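Long-range contacts in giardin subunit alpha-1 (Giardia intestinalis, PDB 4EVF), which binds calcium and phosphatidylserine-containing phospholipid as an annexin, is involved in parasite attachment and may help maintain the ventral disk: residues A[4-8]-A[37-41]; A[8-12]-A[42-48]; A[77-81]-A[249-255]; A[102-107]-A[143-147]. One frame throughout, in Å; residues are numbered along the deposited sequence.

Contact 1: residues A[4-8]-A[37-41]; sequences VTDIA and KIAKA
Two helical segments cross at a steep angle here. Segment 4-8 starts helix 4-16, and segment 37-41 lies within helix 32-46. Both keep alpha-helical backbone angles, with A8 N bonded to V4 O at 2.9 Å and A41 N to K37 O at 3.0 Å. The short axes approach to 8.2 Å with a signed crossing angle of -75°. The CA atoms of V4 and I38 are 5.2 Å apart, and those of T5 and A41 5.4 Å. The small side chain of A41 allows this closeness. V4 is the main bump of segment 4-8. In the m rotamer it sets CG2 3.6 Å from A41 CB, while its CG1 lies 4.0 Å from K37 CB. The methyls of V4 thus sit among K37, I38 and A41. This is helix-on-helix packing inside the first annexin repeat, a bundle built of helices alone. The next turn adds A8, whose CB meets A41 CB at 4.2 Å and I38 O at 4.2 Å. The bump from the other side is I38, with chi1 m and chi2 t. Its CA-to-CB bond points sideways, but CD1 reaches I7 CG2 at 3.5 Å. I7 has the same m, t rotamer, and Y30 touches both isoleucines. T5 sits at the margin, its CG2 4.4 Å from A41 CB. No hydrogen bond crosses between the segments.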
loop_
_atom_site.group_PDB
_atom_site.type_symbol
_atom_site.label_atom_id
_atom_site.label_comp_id
_atom_site.label_asym_id
_atom_site.label_seq_id
_atom_site.Cartn_x
_atom_site.Cartn_y
_atom_site.Cartn_z
ATOM N N VAL A 4 27.322 3.692 4.541
ATOM C CA VAL A 4 26.246 4.668 4.388
ATOM C C VAL A 4 26.781 6.039 3.971
ATOM O O VAL A 4 26.111 6.775 3.253
ATOM C CB VAL A 4 25.369 4.799 5.662
ATOM C CG1 VAL A 4 24.663 3.481 5.975
ATOM C CG2 VAL A 4 26.197 5.245 6.859
ATOM N N THR A 5 27.983 6.393 4.416
ATOM C CA THR A 5 28.544 7.677 4.024
ATOM C C THR A 5 28.827 7.696 2.521
ATOM O O THR A 5 28.644 8.714 1.852
ATOM C CB THR A 5 29.834 8.014 4.804
ATOM O OG1 THR A 5 30.712 6.882 4.782
ATOM C CG2 THR A 5 29.509 8.377 6.250
ATOM N N ASP A 6 29.259 6.561 1.984
ATOM C CA ASP A 6 29.554 6.488 0.561
ATOM C C ASP A 6 28.287 6.498 -0.302
ATOM O O ASP A 6 28.262 7.149 -1.344
ATOM C CB ASP A 6 30.431 5.280 0.244
ATOM C CG ASP A 6 31.861 5.467 0.710
ATOM O OD1 ASP A 6 32.401 6.585 0.558
ATOM O OD2 ASP A 6 32.446 4.501 1.234
ATOM N N ILE A 7 27.249 5.786 0.139
ATOM C CA ILE A 7 25.935 5.879 -0.503
ATOM C C ILE A 7 25.402 7.303 -0.438
ATOM O O ILE A 7 24.802 7.800 -1.396
ATOM C CB ILE A 7 24.902 4.964 0.173
ATOM C CG1 ILE A 7 25.447 3.543 0.302
ATOM C CG2 ILE A 7 23.564 4.987 -0.587
ATOM C CD1 ILE A 7 24.627 2.680 1.232
ATOM N N ALA A 8 25.591 7.961 0.703
ATOM C CA ALA A 8 25.141 9.343 0.827
ATOM C C ALA A 8 25.853 10.212 -0.208
ATOM O O ALA A 8 25.260 11.142 -0.762
ATOM C CB ALA A 8 25.370 9.872 2.242
ATOM N N LYS A 37 18.961 4.941 7.443
ATOM C CA LYS A 37 20.387 5.035 7.772
ATOM C C LYS A 37 21.092 5.986 6.814
ATOM O O LYS A 37 21.855 6.861 7.235
ATOM C CB LYS A 37 21.064 3.661 7.705
ATOM C CG LYS A 37 20.671 2.705 8.809
ATOM C CD LYS A 37 21.612 1.491 8.868
ATOM C CE LYS A 37 21.389 0.533 7.703
ATOM N NZ LYS A 37 22.214 -0.719 7.804
ATOM N N ILE A 38 20.830 5.813 5.520
ATOM C CA ILE A 38 21.458 6.636 4.496
ATOM C C ILE A 38 21.111 8.113 4.681
ATOM O O ILE A 38 21.977 8.983 4.567
ATOM C CB ILE A 38 21.043 6.173 3.073
ATOM C CG1 ILE A 38 21.528 4.737 2.820
ATOM C CG2 ILE A 38 21.581 7.140 2.025
ATOM C CD1 ILE A 38 20.936 4.080 1.566
ATOM N N ALA A 39 19.842 8.391 4.976
ATOM C CA ALA A 39 19.391 9.761 5.191
ATOM C C ALA A 39 20.094 10.380 6.399
ATOM O O ALA A 39 20.383 11.581 6.415
ATOM C CB ALA A 39 17.891 9.798 5.393
ATOM N N LYS A 40 20.343 9.563 7.422
ATOM C CA LYS A 40 21.093 10.042 8.587
ATOM C C LYS A 40 22.515 10.415 8.207
ATOM O O LYS A 40 23.005 11.458 8.621
ATOM C CB LYS A 40 21.109 9.022 9.731
ATOM C CG LYS A 40 19.835 9.016 10.571
ATOM C CD LYS A 40 20.025 8.224 11.853
ATOM C CE LYS A 40 21.024 8.912 12.774
ATOM N NZ LYS A 40 20.396 9.853 13.736
ATOM N N ALA A 41 23.173 9.568 7.422
ATOM C CA ALA A 41 24.551 9.834 7.018
ATOM C C ALA A 41 24.562 11.102 6.180
ATOM O O ALA A 41 25.447 11.946 6.287
ATOM C CB ALA A 41 25.108 8.669 6.238
#

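Contact 2: residues A[8-12]-A[42-48]; sequences ANELK and YVASYGK
This is an aromatic and aliphatic helix crossing within the first annexin repeat. Helix 4-16 meets the C-terminal end of helix 32-46. The axes of 8-12 and 42-46 approach to 10.3 Å at a signed angle of -70°. The CA atoms of A8 and Y42 lie 5.0 Å apart, and A8 CB is 4.1 Å from Y42 CB. Helix 32-46 ends at Y46. G47 takes positive phi (69°), and K48 is extended. Y42 (chi1 t) turns its ring edge to A8 O, with CD1 3.7 Å from that oxygen. Its OH is hydrogen-bonded to D53, which also forms a salt bridge with K48. Y46 (chi1 m) reaches over to put OH 3.2 Å from N9 CA. K12 (t, p, t, t) lies along one Y46 ring face, its CD 3.7 Å from Y42 OH. Its NZ comes 3.2 Å from K48 NZ, and its ion pair with D53 is long and weak. K12 CD sits 3.7 Å from the Y46 ring centroid, 3° off the normal, a CH-pi contact.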
loop_
_atom_site.group_PDB
_atom_site.type_symbol
_atom_site.label_atom_id
_atom_site.label_comp_id
_atom_site.label_asym_id
_atom_site.label_seq_id
_atom_site.Cartn_x
_atom_site.Cartn_y
_atom_site.Cartn_z
ATOM N N ALA A 8 25.591 7.961 0.703
ATOM C CA ALA A 8 25.141 9.343 0.827
ATOM C C ALA A 8 25.853 10.212 -0.208
ATOM O O ALA A 8 25.260 11.142 -0.762
ATOM C CB ALA A 8 25.370 9.872 2.242
ATOM N N ASN A 9 27.122 9.905 -0.473
ATOM C CA ASN A 9 27.867 10.630 -1.509
ATOM C C ASN A 9 27.322 10.362 -2.914
ATOM O O ASN A 9 27.183 11.291 -3.720
ATOM C CB ASN A 9 29.370 10.322 -1.461
ATOM C CG ASN A 9 30.163 11.157 -2.468
ATOM O OD1 ASN A 9 30.519 10.683 -3.550
ATOM N ND2 ASN A 9 30.414 12.417 -2.123
ATOM N N GLU A 10 27.027 9.099 -3.213
ATOM C CA GLU A 10 26.375 8.765 -4.484
ATOM C C GLU A 10 25.142 9.629 -4.674
ATOM O O GLU A 10 24.937 10.246 -5.728
ATOM C CB GLU A 10 25.940 7.304 -4.512
ATOM C CG GLU A 10 27.068 6.291 -4.515
ATOM C CD GLU A 10 26.546 4.872 -4.616
ATOM O OE1 GLU A 10 25.958 4.518 -5.670
ATOM O OE2 GLU A 10 26.705 4.114 -3.634
ATOM N N LEU A 11 24.308 9.662 -3.645
ATOM C CA LEU A 11 23.090 10.462 -3.688
ATOM C C LEU A 11 23.361 11.948 -3.906
ATOM O O LEU A 11 22.652 12.606 -4.665
ATOM C CB LEU A 11 22.251 10.239 -2.427
ATOM C CG LEU A 11 21.458 8.933 -2.475
ATOM C CD1 LEU A 11 21.010 8.497 -1.076
ATOM C CD2 LEU A 11 20.270 9.074 -3.427
ATOM N N LYS A 12 24.387 12.473 -3.244
ATOM C CA LYS A 12 24.767 13.877 -3.388
ATOM C C LYS A 12 25.040 14.231 -4.850
ATOM O O LYS A 12 24.595 15.265 -5.360
ATOM C CB LYS A 12 26.022 14.159 -2.557
ATOM C CG LYS A 12 26.484 15.603 -2.600
ATOM C CD LYS A 12 25.552 16.500 -1.800
ATOM C CE LYS A 12 25.970 17.964 -1.873
ATOM N NZ LYS A 12 24.931 18.843 -1.255
ATOM N N TYR A 42 23.536 11.246 5.361
ATOM C CA TYR A 42 23.465 12.377 4.460
ATOM C C TYR A 42 23.415 13.708 5.202
ATOM O O TYR A 42 24.134 14.651 4.851
ATOM C CB TYR A 42 22.260 12.230 3.537
ATOM C CG TYR A 42 22.228 13.282 2.459
ATOM C CD1 TYR A 42 22.777 13.036 1.204
ATOM C CD2 TYR A 42 21.667 14.526 2.700
ATOM C CE1 TYR A 42 22.752 14.011 0.206
ATOM C CE2 TYR A 42 21.632 15.499 1.711
ATOM C CZ TYR A 42 22.176 15.236 0.473
ATOM O OH TYR A 42 22.138 16.213 -0.497
ATOM N N VAL A 43 22.569 13.804 6.223
ATOM C CA VAL A 43 22.402 15.084 6.899
ATOM C C VAL A 43 23.652 15.412 7.727
ATOM O O VAL A 43 24.069 16.563 7.788
ATOM C CB VAL A 43 21.114 15.162 7.757
ATOM C CG1 VAL A 43 21.226 14.282 8.989
ATOM C CG2 VAL A 43 20.850 16.598 8.161
ATOM N N ALA A 44 24.245 14.391 8.343
ATOM C CA ALA A 44 25.509 14.554 9.060
ATOM C C ALA A 44 26.604 15.084 8.123
ATOM O O ALA A 44 27.326 16.030 8.456
ATOM C CB ALA A 44 25.937 13.227 9.695
ATOM N N SER A 45 26.703 14.477 6.943
ATOM C CA SER A 45 27.747 14.818 5.981
ATOM C C SER A 45 27.607 16.196 5.367
ATOM O O SER A 45 28.598 16.900 5.201
ATOM C CB SER A 45 27.795 13.793 4.849
ATOM O OG SER A 45 28.184 12.536 5.347
ATOM N N TYR A 46 26.384 16.572 5.017
ATOM C CA TYR A 46 26.168 17.776 4.223
ATOM C C TYR A 46 25.374 18.848 4.958
ATOM O O TYR A 46 25.242 19.972 4.477
ATOM C CB TYR A 46 25.505 17.418 2.886
ATOM C CG TYR A 46 26.248 16.335 2.139
ATOM C CD1 TYR A 46 25.702 15.076 1.984
ATOM C CD2 TYR A 46 27.516 16.571 1.608
ATOM C CE1 TYR A 46 26.383 14.077 1.312
ATOM C CE2 TYR A 46 28.208 15.577 0.936
ATOM C CZ TYR A 46 27.632 14.327 0.789
ATOM O OH TYR A 46 28.301 13.317 0.126
ATOM N N GLY A 47 24.853 18.507 6.130
ATOM C CA GLY A 47 24.149 19.475 6.952
ATOM C C GLY A 47 22.819 19.924 6.373
ATOM O O GLY A 47 22.294 20.988 6.720
ATOM N N LYS A 48 22.272 19.114 5.475
ATOM C CA LYS A 48 20.959 19.386 4.882
ATOM C C LYS A 48 20.162 18.092 4.853
ATOM O O LYS A 48 20.722 17.024 4.645
ATOM C CB LYS A 48 21.092 19.941 3.452
ATOM C CG LYS A 48 21.524 21.403 3.364
ATOM C CD LYS A 48 21.507 21.918 1.923
ATOM C CE LYS A 48 22.886 21.855 1.251
ATOM N NZ LYS A 48 23.411 20.468 1.056
#

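Contact 3: residues A[77-81]-A[249-255]; sequences VRAQH and RRITGMM
Segment 77-81 of helix 74-87 runs nearly antiparallel to segment 249-255 of helix 245-255. Their axes approach to 10.5 Å at 156°. CA atoms pair as R78 with M254 (6.7 Å) and H81 with R250 (7.4 Å). V77 comes first, its CG1 3.8 Å from M254 CG. R78 (t, t, m) follows. Its CB lies 3.5 Å from M254 SD, and that sulfur also sits over one guanidinium face. R78 NH1 donates to water 1 (3.2 Å), which donates to M254 O (2.8 Å). R78 NH2 bonds to T98 O. One turn on, H81 (chi1 m) takes R250 CG over its ring, 3.7 Å from the centroid, as a CH-pi contact. Its CE1 lies over the R249 guanidinium, 3.6 Å from CZ. Water 2 joins H81 NE2 (2.9 Å) to R249 O (2.7 Å). R249 and R250 form salt bridges with D69 and D97. The polar side chains and waters lie at the buried interface of repeats 2 and 4, consistent with the hydrophilic centre of the annexin core.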
loop_
_atom_site.group_PDB
_atom_site.type_symbol
_atom_site.label_atom_id
_atom_site.label_comp_id
_atom_site.label_asym_id
_atom_site.label_seq_id
_atom_site.Cartn_x
_atom_site.Cartn_y
_atom_site.Cartn_z
ATOM N N VAL A 77 5.008 9.910 6.273
ATOM C CA VAL A 77 4.499 9.866 4.905
ATOM C C VAL A 77 3.076 9.306 4.890
ATOM O O VAL A 77 2.145 9.975 4.438
ATOM C CB VAL A 77 5.412 9.026 3.988
ATOM C CG1 VAL A 77 4.753 8.812 2.616
ATOM C CG2 VAL A 77 6.779 9.688 3.832
ATOM N N ARG A 78 2.912 8.086 5.399
ATOM C CA ARG A 78 1.594 7.454 5.452
ATOM C C ARG A 78 0.563 8.294 6.206
ATOM O O ARG A 78 -0.574 8.466 5.745
ATOM C CB ARG A 78 1.677 6.031 6.017
ATOM C CG ARG A 78 0.379 5.229 5.890
ATOM C CD ARG A 78 0.472 3.828 6.519
ATOM N NE ARG A 78 1.419 2.927 5.852
ATOM C CZ ARG A 78 1.134 2.225 4.755
ATOM N NH1 ARG A 78 2.042 1.416 4.217
ATOM N NH2 ARG A 78 -0.058 2.341 4.186
ATOM N N ALA A 79 0.949 8.831 7.363
ATOM C CA ALA A 79 0.047 9.667 8.147
ATOM C C ALA A 79 -0.456 10.876 7.354
ATOM O O ALA A 79 -1.635 11.227 7.432
ATOM C CB ALA A 79 0.726 10.135 9.426
ATOM N N GLN A 80 0.444 11.519 6.613
ATOM C CA GLN A 80 0.085 12.708 5.830
ATOM C C GLN A 80 -0.837 12.340 4.656
ATOM O O GLN A 80 -1.777 13.079 4.331
ATOM C CB GLN A 80 1.340 13.434 5.326
ATOM C CG GLN A 80 1.050 14.667 4.469
ATOM C CD GLN A 80 0.426 15.796 5.256
ATOM O OE1 GLN A 80 -0.671 16.273 4.934
ATOM N NE2 GLN A 80 1.121 16.242 6.292
ATOM N N HIS A 81 -0.565 11.199 4.025
ATOM C CA HIS A 81 -1.454 10.667 2.984
ATOM C C HIS A 81 -2.869 10.473 3.526
ATOM O O HIS A 81 -3.857 10.806 2.865
ATOM C CB HIS A 81 -0.939 9.331 2.462
ATOM C CG HIS A 81 0.228 9.442 1.533
ATOM N ND1 HIS A 81 0.393 10.494 0.656
ATOM C CD2 HIS A 81 1.282 8.616 1.334
ATOM C CE1 HIS A 81 1.504 10.314 -0.038
ATOM N NE2 HIS A 81 2.063 9.182 0.358
ATOM N N ARG A 249 2.564 7.013 -6.433
ATOM C CA ARG A 249 3.430 7.704 -5.483
ATOM C C ARG A 249 3.149 7.242 -4.052
ATOM O O ARG A 249 4.075 7.027 -3.262
ATOM C CB ARG A 249 3.267 9.222 -5.585
ATOM C CG ARG A 249 4.064 9.956 -4.519
ATOM C CD ARG A 249 3.287 11.128 -3.937
ATOM N NE ARG A 249 3.824 11.543 -2.639
ATOM C CZ ARG A 249 3.443 12.637 -1.990
ATOM N NH1 ARG A 249 2.539 13.439 -2.526
ATOM N NH2 ARG A 249 3.978 12.936 -0.812
ATOM N N ARG A 250 1.870 7.092 -3.720
ATOM C CA ARG A 250 1.512 6.581 -2.406
ATOM C C ARG A 250 2.127 5.206 -2.173
ATOM O O ARG A 250 2.940 5.049 -1.271
ATOM C CB ARG A 250 -0.005 6.558 -2.200
ATOM C CG ARG A 250 -0.615 7.963 -2.094
ATOM C CD ARG A 250 -2.077 7.900 -1.661
ATOM N NE ARG A 250 -2.904 7.162 -2.617
ATOM C CZ ARG A 250 -3.654 7.731 -3.561
ATOM N NH1 ARG A 250 -3.693 9.052 -3.678
ATOM N NH2 ARG A 250 -4.380 6.975 -4.379
ATOM N N ILE A 251 1.780 4.223 -2.996
ATOM C CA ILE A 251 2.206 2.852 -2.710
ATOM C C ILE A 251 3.697 2.602 -2.945
ATOM O O ILE A 251 4.323 1.818 -2.222
ATOM C CB ILE A 251 1.336 1.785 -3.437
ATOM C CG1 ILE A 251 1.707 1.652 -4.914
ATOM C CG2 ILE A 251 -0.154 2.100 -3.300
ATOM C CD1 ILE A 251 0.719 0.769 -5.679
ATOM N N THR A 252 4.283 3.273 -3.933
ATOM C CA THR A 252 5.720 3.120 -4.162
ATOM C C THR A 252 6.526 3.782 -3.037
ATOM O O THR A 252 7.465 3.188 -2.508
ATOM C CB THR A 252 6.150 3.659 -5.536
ATOM O OG1 THR A 252 5.251 3.166 -6.539
ATOM C CG2 THR A 252 7.560 3.210 -5.873
ATOM N N GLY A 253 6.128 4.993 -2.656
ATOM C CA GLY A 253 6.808 5.754 -1.619
ATOM C C GLY A 253 6.776 5.108 -0.241
ATOM O O GLY A 253 7.744 5.209 0.520
ATOM N N MET A 254 5.675 4.430 0.071
ATOM C CA MET A 254 5.489 3.806 1.380
ATOM C C MET A 254 5.930 2.352 1.448
ATOM O O MET A 254 6.312 1.873 2.513
ATOM C CB MET A 254 4.009 3.844 1.791
ATOM C CG MET A 254 3.471 5.207 2.189
ATOM S SD MET A 254 1.740 5.120 2.664
ATOM C CE MET A 254 0.982 4.347 1.240
ATOM N N MET A 255 5.847 1.639 0.329
ATOM C CA MET A 255 5.769 0.179 0.406
ATOM C C MET A 255 6.601 -0.605 -0.600
ATOM O O MET A 255 6.577 -1.839 -0.587
ATOM C CB MET A 255 4.300 -0.268 0.293
ATOM C CG MET A 255 3.516 -0.161 1.597
ATOM S SD MET A 255 3.938 -1.484 2.757
ATOM C CE MET A 255 2.765 -2.761 2.282
HETATM O O HOH W 1 5.099 1.841 5.052
HETATM O O HOH W 2 4.392 7.863 -0.710
#

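Contact 4: residues A[102-107]-A[143-147]; sequences CTPEDW and WMAHE
Within the second annexin repeat, the start of helix 104-118 faces the end of helix 135-145. T103 is the N-cap of the first helix, with D106 N donating to T103 OG1 at 3.1 Å. At the other end, H146 leaves the helix with positive phi (45°) and points its side chain at segment 102-107. The CA atoms of P104 and H146 are 6.1 Å apart, and those of W107 and M144 7.7 Å. P104 CA lies over the H146 ring, 3.9 Å from its centroid, as a CH-pi contact. W107 (chi1 t) sets CD1 3.3 Å from H146 CD2. Its five-membered ring meets the imidazole obliquely, planes at 47°. M144 SD is 4.9 Å from the centroid of the six-membered ring of W107, a Met-aromatic contact. L122 and V99 touch W107 and M144. Water 3 accepts from W143 NE1 (2.8 Å) and donates to C102 O (2.4 Å, unusually short). The segments share no direct hydrogen bond, so ring and sulfur contacts hold them, with one water link.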
loop_
_atom_site.group_PDB
_atom_site.type_symbol
_atom_site.label_atom_id
_atom_site.label_comp_id
_atom_site.label_asym_id
_atom_site.label_seq_id
_atom_site.Cartn_x
_atom_site.Cartn_y
_atom_site.Cartn_z
ATOM N N CYS A 102 -0.879 -2.222 4.214
ATOM C CA CYS A 102 -0.082 -1.763 5.344
ATOM C C CYS A 102 0.128 -2.922 6.313
ATOM O O CYS A 102 -0.790 -3.684 6.589
ATOM C CB CYS A 102 -0.797 -0.613 6.039
ATOM S SG CYS A 102 0.128 0.232 7.329
ATOM N N THR A 103 1.345 -3.062 6.813
ATOM C CA THR A 103 1.619 -4.072 7.835
ATOM C C THR A 103 1.157 -3.526 9.192
ATOM O O THR A 103 1.106 -2.315 9.388
ATOM C CB THR A 103 3.121 -4.363 7.899
ATOM O OG1 THR A 103 3.796 -3.192 8.358
ATOM C CG2 THR A 103 3.664 -4.711 6.520
ATOM N N PRO A 104 0.816 -4.413 10.139
ATOM C CA PRO A 104 0.391 -3.916 11.452
ATOM C C PRO A 104 1.458 -3.060 12.133
ATOM O O PRO A 104 1.115 -2.077 12.795
ATOM C CB PRO A 104 0.109 -5.200 12.258
ATOM C CG PRO A 104 0.666 -6.315 11.461
ATOM C CD PRO A 104 0.709 -5.875 10.030
ATOM N N GLU A 105 2.731 -3.417 11.959
ATOM C CA GLU A 105 3.833 -2.653 12.533
ATOM C C GLU A 105 3.825 -1.217 12.013
ATOM O O GLU A 105 3.865 -0.252 12.780
ATOM C CB GLU A 105 5.174 -3.318 12.200
ATOM C CG GLU A 105 5.350 -4.719 12.797
ATOM C CD GLU A 105 4.433 -5.783 12.180
ATOM O OE1 GLU A 105 3.941 -5.586 11.052
ATOM O OE2 GLU A 105 4.202 -6.827 12.837
ATOM N N ASP A 106 3.769 -1.083 10.696
ATOM C CA ASP A 106 3.744 0.235 10.076
ATOM C C ASP A 106 2.483 1.022 10.464
ATOM O O ASP A 106 2.512 2.248 10.587
ATOM C CB ASP A 106 3.856 0.102 8.548
ATOM C CG ASP A 106 5.300 -0.005 8.067
ATOM O OD1 ASP A 106 6.231 0.257 8.865
ATOM O OD2 ASP A 106 5.505 -0.338 6.878
ATOM N N TRP A 107 1.366 0.329 10.645
ATOM C CA TRP A 107 0.143 1.028 11.013
ATOM C C TRP A 107 0.317 1.644 12.383
ATOM O O TRP A 107 -0.007 2.808 12.608
ATOM C CB TRP A 107 -1.058 0.087 11.044
ATOM C CG TRP A 107 -2.309 0.815 11.414
ATOM C CD1 TRP A 107 -3.011 0.715 12.577
ATOM C CD2 TRP A 107 -2.984 1.795 10.619
ATOM N NE1 TRP A 107 -4.100 1.563 12.546
ATOM C CE2 TRP A 107 -4.102 2.233 11.353
ATOM C CE3 TRP A 107 -2.754 2.341 9.351
ATOM C CZ2 TRP A 107 -4.991 3.188 10.862
ATOM C CZ3 TRP A 107 -3.643 3.293 8.866
ATOM C CH2 TRP A 107 -4.745 3.701 9.617
ATOM N N TRP A 143 -10.376 -3.410 10.549
ATOM C CA TRP A 143 -9.054 -3.584 9.965
ATOM C C TRP A 143 -8.002 -2.771 10.709
ATOM O O TRP A 143 -6.917 -3.274 11.024
ATOM C CB TRP A 143 -9.065 -3.163 8.500
ATOM C CG TRP A 143 -7.881 -3.642 7.741
ATOM C CD1 TRP A 143 -6.673 -3.017 7.614
ATOM C CD2 TRP A 143 -7.796 -4.846 6.981
ATOM N NE1 TRP A 143 -5.838 -3.769 6.823
ATOM C CE2 TRP A 143 -6.506 -4.896 6.418
ATOM C CE3 TRP A 143 -8.684 -5.898 6.731
ATOM C CZ2 TRP A 143 -6.082 -5.961 5.609
ATOM C CZ3 TRP A 143 -8.266 -6.947 5.926
ATOM C CH2 TRP A 143 -6.977 -6.970 5.376
ATOM N N MET A 144 -8.324 -1.512 10.985
ATOM C CA MET A 144 -7.384 -0.608 11.652
ATOM C C MET A 144 -6.989 -1.097 13.046
ATOM O O MET A 144 -5.904 -0.769 13.542
ATOM C CB MET A 144 -7.952 0.818 11.707
ATOM C CG MET A 144 -7.946 1.512 10.341
ATOM S SD MET A 144 -8.711 3.135 10.245
ATOM C CE MET A 144 -7.741 4.135 11.356
ATOM N N ALA A 145 -7.855 -1.890 13.668
ATOM C CA ALA A 145 -7.579 -2.418 15.007
ATOM C C ALA A 145 -6.424 -3.418 14.983
ATOM O O ALA A 145 -5.749 -3.627 15.994
ATOM C CB ALA A 145 -8.832 -3.062 15.600
ATOM N N HIS A 146 -6.193 -4.030 13.826
ATOM C CA HIS A 146 -5.155 -5.046 13.698
ATOM C C HIS A 146 -5.184 -6.037 14.867
ATOM O O HIS A 146 -4.147 -6.363 15.459
ATOM C CB HIS A 146 -3.775 -4.404 13.534
ATOM C CG HIS A 146 -3.572 -3.761 12.196
ATOM N ND1 HIS A 146 -3.316 -4.488 11.055
ATOM C CD2 HIS A 146 -3.625 -2.466 11.810
ATOM C CE1 HIS A 146 -3.206 -3.668 10.025
ATOM N NE2 HIS A 146 -3.389 -2.435 10.456
ATOM N N GLU A 147 -6.387 -6.508 15.195
ATOM C CA GLU A 147 -6.573 -7.562 16.194
ATOM C C GLU A 147 -7.001 -8.839 15.486
ATOM O O GLU A 147 -8.191 -9.086 15.301
ATOM C CB GLU A 147 -7.651 -7.174 17.205
ATOM C CG GLU A 147 -7.299 -6.015 18.129
ATOM C CD GLU A 147 -8.521 -5.493 18.870
ATOM O OE1 GLU A 147 -9.620 -6.056 18.668
ATOM O OE2 GLU A 147 -8.390 -4.519 19.645
HETATM O O HOH W 3 -3.157 -3.869 6.212
#

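In the fold
Contacts 1 and 2 form one continuous interface between helix 4-16 and helix 32-46. They share A8, their centres are 7 Å apart, and I38 CG2 touches L11 CD1 at 3.4 Å. Both lie in repeat 1, far from the chain's centre (26 and 29 Å). Contact 3 is near the middle, its centre 7 Å from that of the chain, and joins repeat 2 to repeat 4. Contact 4 lies inside repeat 2 and is nested in the loop that contact 3 closes. These two touch, with R78 NE 3.3 Å from C102 SG. Contacts 1 and 3 have centres about 22 Å apart and do not touch. The crystal is the apo form of this calcium-binding protein.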